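Local coordinates for putative methyl-accepting chemotaxis protein (Salmonella enterica subsp. enterica serovar Typhimurium str. LT2, PDB 6DB1), which probably senses chemical signals outside the cell through this N-terminal ligand-binding domain and passes them on to the chemotaxis machinery, at residues Phe34-Leu38 and Val98-Met102; Lys66-Lys71 and Leu87-Gln91. All blocks are in the same frame, centred on the assembly; numbering follows the deposited sequence. Where two conformers were deposited one is given.

Contact 1: Phe34-Leu38 and Val98-Met102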
# COMPACT_ATOMS: atom_id res chain seq x y z
N PHE A 34 -10.44 2.12 -2.69
CA PHE A 34 -11.37 2.92 -3.45
C PHE A 34 -11.76 2.24 -4.77
O PHE A 34 -12.93 2.22 -5.11
CB PHE A 34 -10.78 4.29 -3.78
CG PHE A 34 -11.56 5.03 -4.83
CD1 PHE A 34 -12.72 5.70 -4.50
CD2 PHE A 34 -11.15 5.02 -6.15
CE1 PHE A 34 -13.46 6.36 -5.46
CE2 PHE A 34 -11.88 5.69 -7.12
CZ PHE A 34 -13.04 6.35 -6.77
N VAL A 35 -10.78 1.70 -5.49
CA VAL A 35 -11.02 1.09 -6.77
C VAL A 35 -11.91 -0.15 -6.61
O VAL A 35 -12.75 -0.40 -7.46
CB VAL A 35 -9.70 0.72 -7.48
CG1 VAL A 35 -9.95 -0.11 -8.73
CG2 VAL A 35 -8.88 1.95 -7.80
N THR A 36 -11.72 -0.91 -5.54
CA THR A 36 -12.51 -2.12 -5.33
C THR A 36 -13.90 -1.76 -4.80
O THR A 36 -14.91 -2.29 -5.27
CB THR A 36 -11.81 -3.09 -4.38
OG1 THR A 36 -11.77 -2.51 -3.08
CG2 THR A 36 -10.41 -3.45 -4.82
N ARG A 37 -13.92 -0.86 -3.82
CA ARG A 37 -15.15 -0.39 -3.19
C ARG A 37 -16.15 0.04 -4.28
O ARG A 37 -17.28 -0.47 -4.37
CB ARG A 37 -14.84 0.82 -2.29
CG ARG A 37 -13.61 0.64 -1.39
CD ARG A 37 -13.82 0.13 0.03
NE ARG A 37 -14.30 1.18 0.92
CZ ARG A 37 -14.30 1.10 2.25
NH1 ARG A 37 -14.79 2.10 2.98
NH2 ARG A 37 -13.82 0.03 2.85
N LEU A 38 -15.67 0.95 -5.13
CA LEU A 38 -16.48 1.57 -6.21
C LEU A 38 -16.96 0.52 -7.23
O LEU A 38 -18.08 0.63 -7.76
CB LEU A 38 -15.65 2.65 -6.91
CG LEU A 38 -16.39 3.42 -8.01
CD1 LEU A 38 -17.71 3.96 -7.49
CD2 LEU A 38 -15.53 4.54 -8.57
N VAL A 98 -9.49 9.76 -9.44
CA VAL A 98 -10.42 9.30 -8.43
C VAL A 98 -11.70 10.14 -8.35
O VAL A 98 -12.80 9.58 -8.33
CB VAL A 98 -9.72 9.27 -7.06
CG1 VAL A 98 -10.71 9.15 -5.92
CG2 VAL A 98 -8.68 8.17 -7.01
N VAL A 99 -11.56 11.44 -8.21
CA VAL A 99 -12.73 12.29 -8.04
C VAL A 99 -13.64 12.18 -9.28
O VAL A 99 -14.84 11.97 -9.14
CB VAL A 99 -12.34 13.74 -7.71
CG1 VAL A 99 -13.49 14.70 -7.95
CG2 VAL A 99 -11.82 13.86 -6.29
N PRO A 100 -13.09 12.34 -10.48
CA PRO A 100 -14.01 12.22 -11.59
C PRO A 100 -14.78 10.89 -11.55
O PRO A 100 -16.01 10.90 -11.64
CB PRO A 100 -13.14 12.35 -12.83
CG PRO A 100 -12.06 13.30 -12.38
CD PRO A 100 -11.79 12.87 -10.95
N GLN A 101 -14.07 9.78 -11.40
CA GLN A 101 -14.73 8.47 -11.37
C GLN A 101 -15.94 8.50 -10.44
O GLN A 101 -17.01 8.03 -10.80
CB GLN A 101 -13.79 7.36 -10.91
CG GLN A 101 -12.71 6.99 -11.92
CD GLN A 101 -12.06 5.69 -11.54
OE1 GLN A 101 -12.56 4.96 -10.69
NE2 GLN A 101 -10.94 5.37 -12.18
N MSE A 102 -15.76 9.05 -9.24
CA MSE A 102 -16.86 9.10 -8.28
C MSE A 102 -18.01 9.95 -8.74
O MSE A 102 -19.17 9.57 -8.56
CB MSE A 102 -16.36 9.69 -6.98
CG MSE A 102 -16.06 8.57 -6.01
SE MSE A 102 -17.64 8.25 -4.90
CE MSE A 102 -17.87 6.44 -5.60
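The ring of F34 is the bump of this contact, and the hollow that takes it is walled by V98, Q101 and M102 of the facing helix. V98 CG1 sits over the centre of one ring face, 3.8 Å from the centroid of F34 and 13° off the normal, a CH-pi contact. At the edge the fit is also close: M102 CG lies in the ring plane, 3.5 Å from F34 CE1. The carbonyl O of V98 comes obliquely to F34 CZ, at 3.6 Å, from the same side of the ring as V98 CG1. CG of F34 stands anti to the backbone N, which carries the ring across to the other helix. The two segments run nearly parallel, 6° apart with their axes 11.7 Å from each other, as the first and third helices (13-46 and 80-105) of an up-down-up-down four-helix bundle do across its core. One turn on, L38 makes a second bump, its CD2 resting 3.7 Å from Q101 OE1. The same oxygen stands 3.7 Å from F34 CE2, oblique to the ring, with the planes of amide and phenyl 38° apart. Q101 reaches this place extended beyond CG, and its NE2 is hydrogen-bonded to T121 of helix 110-144. Helix 54-73 closes another flank, where L60 touches both V98 and M102.

Contact 2: Lys66-Lys71 and Leu87-Gln91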
# COMPACT_ATOMS: atom_id res chain seq x y z
N LYS A 66 -5.15 11.58 3.78
CA LYS A 66 -3.76 11.12 3.83
C LYS A 66 -2.86 12.03 3.00
O LYS A 66 -1.75 12.24 3.39
CB LYS A 66 -3.67 9.64 3.47
CG LYS A 66 -4.25 8.73 4.54
CD LYS A 66 -3.62 8.95 5.90
CE LYS A 66 -4.23 8.09 6.98
NZ LYS A 66 -3.63 8.44 8.29
N LEU A 67 -3.33 12.58 1.89
CA LEU A 67 -2.53 13.53 1.13
C LEU A 67 -2.26 14.77 1.99
O LEU A 67 -1.17 15.29 2.00
CB LEU A 67 -3.25 13.91 -0.16
CG LEU A 67 -2.58 15.01 -0.99
CD1 LEU A 67 -1.20 14.58 -1.48
CD2 LEU A 67 -3.46 15.42 -2.17
N GLU A 68 -3.29 15.27 2.68
CA GLU A 68 -3.10 16.46 3.49
C GLU A 68 -2.06 16.18 4.58
O GLU A 68 -1.21 17.01 4.84
CB GLU A 68 -4.43 16.90 4.12
CG GLU A 68 -5.36 17.58 3.13
CD GLU A 68 -4.72 18.66 2.29
OE1 GLU A 68 -4.37 18.37 1.13
OE2 GLU A 68 -4.56 19.78 2.80
N GLU A 69 -2.12 15.01 5.18
CA GLU A 69 -1.18 14.62 6.23
C GLU A 69 0.23 14.48 5.63
O GLU A 69 1.25 14.85 6.27
CB GLU A 69 -1.66 13.31 6.84
CG GLU A 69 -1.39 13.15 8.32
CD GLU A 69 -1.76 11.77 8.85
OE1 GLU A 69 -1.03 11.28 9.73
OE2 GLU A 69 -2.77 11.19 8.36
N MSE A 70 0.31 13.99 4.39
CA MSE A 70 1.63 13.83 3.76
C MSE A 70 2.24 15.17 3.53
O MSE A 70 3.43 15.36 3.80
CB MSE A 70 1.57 13.07 2.43
CG MSE A 70 2.97 12.58 1.99
SE MSE A 70 3.58 11.03 3.04
CE MSE A 70 5.32 10.88 2.18
N LYS A 71 1.42 16.12 3.05
CA LYS A 71 1.89 17.50 2.77
C LYS A 71 2.41 18.18 4.05
O LYS A 71 3.43 18.90 4.00
CB LYS A 71 0.75 18.36 2.22
CG LYS A 71 0.39 18.09 0.76
CD LYS A 71 -0.81 18.88 0.32
CE LYS A 71 -0.99 18.84 -1.18
NZ LYS A 71 -2.33 19.34 -1.55
N LEU A 87 3.88 14.12 -3.81
CA LEU A 87 2.70 14.94 -3.53
C LEU A 87 1.99 15.34 -4.84
O LEU A 87 0.76 15.35 -4.88
CB LEU A 87 3.12 16.18 -2.74
CG LEU A 87 3.75 15.91 -1.38
CD1 LEU A 87 4.26 17.20 -0.74
CD2 LEU A 87 2.78 15.21 -0.47
N SER A 88 2.73 15.67 -5.89
CA SER A 88 2.08 16.09 -7.14
C SER A 88 1.38 14.92 -7.82
O SER A 88 0.29 15.09 -8.33
CB SER A 88 3.06 16.73 -8.06
OG SER A 88 3.45 17.98 -7.55
N ASN A 89 2.00 13.75 -7.83
CA ASN A 89 1.38 12.57 -8.48
C ASN A 89 0.21 12.07 -7.63
O ASN A 89 -0.81 11.61 -8.17
CB ASN A 89 2.43 11.49 -8.78
CG ASN A 89 3.37 11.92 -9.88
OD1 ASN A 89 3.11 12.90 -10.57
ND2 ASN A 89 4.44 11.17 -10.08
N TRP A 90 0.33 12.18 -6.31
CA TRP A 90 -0.75 11.78 -5.41
C TRP A 90 -1.95 12.69 -5.68
O TRP A 90 -3.07 12.23 -5.88
CB TRP A 90 -0.31 11.90 -3.95
CG TRP A 90 -1.18 11.26 -2.91
CD1 TRP A 90 -2.53 11.09 -2.92
CD2 TRP A 90 -0.74 10.86 -1.60
NE1 TRP A 90 -2.94 10.53 -1.75
CE2 TRP A 90 -1.86 10.38 -0.92
CE3 TRP A 90 0.50 10.80 -0.98
CZ2 TRP A 90 -1.79 9.89 0.38
CZ3 TRP A 90 0.59 10.30 0.30
CH2 TRP A 90 -0.55 9.87 0.98
N GLN A 91 -1.69 14.00 -5.66
CA GLN A 91 -2.76 15.01 -5.86
C GLN A 91 -3.40 14.86 -7.25
O GLN A 91 -4.61 15.02 -7.39
CB GLN A 91 -2.23 16.43 -5.62
CG GLN A 91 -3.28 17.51 -5.87
CD GLN A 91 -2.91 18.84 -5.27
OE1 GLN A 91 -2.28 18.92 -4.22
NE2 GLN A 91 -3.35 19.91 -5.91
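L67 and W90 pass side by side, pointing opposite ways, between two adjacent antiparallel helices of a four-helix bundle, the segments lying at 166° with axes 10.6 Å apart. L67 CD1 lies over the indole face, 3.9 Å from the centroid of the five-membered ring of W90 and 23° off its normal, a CH-pi contact. Farther along the indole, W90 CZ2 comes to 3.4 Å from the backbone N of L67, so the flat ring system rests against main chain as well as side chain. W90 CG is anti to the backbone N, directing the indole into the interface; F128 meets it edge-to-face. M70 runs nearly perpendicular to W90: its CB is 3.6 Å from W90 CZ3, and SE, a selenomethionine atom, lies at the edge of the six-membered ring, 5.4 Å from its centroid, in a Met-aromatic contact. L87 slants over M70 and puts CD2 3.6 Å from M70 CG. The other branch of L67, CD2, packs on CB of Q91. Towards the partly exposed margin the chemistry turns polar. K71, extended beyond CG, meets Q91 roughly at right angles, with E68 OE1 as a longer salt-bridge partner of its ammonium group. K71 NZ donates to Q91 OE1 at 2.7 Å, with a C=O...donor angle of 148° and the nitrogen tilted out of the carbonyl plane.

Both contacts use helix 80-105, with different partners: contact 1 joins it to the parallel helix 13-46, contact 2 to the antiparallel helix 54-73 just before it in the chain. Both segments of contact 2 fall in sequence between the two segments of contact 1. Their centres are about 17 Å apart and their nearest atoms about 7 Å, so they do not touch and lie at different levels along helix 80-105. All five touching residues of contact 1 are buried and no hydrogen bond crosses it. Contact 2 buries more surface, 410 against 280 Å², but is only partly buried, pairing an aromatic and aliphatic interior with a lysine-glutamine bond at its margin.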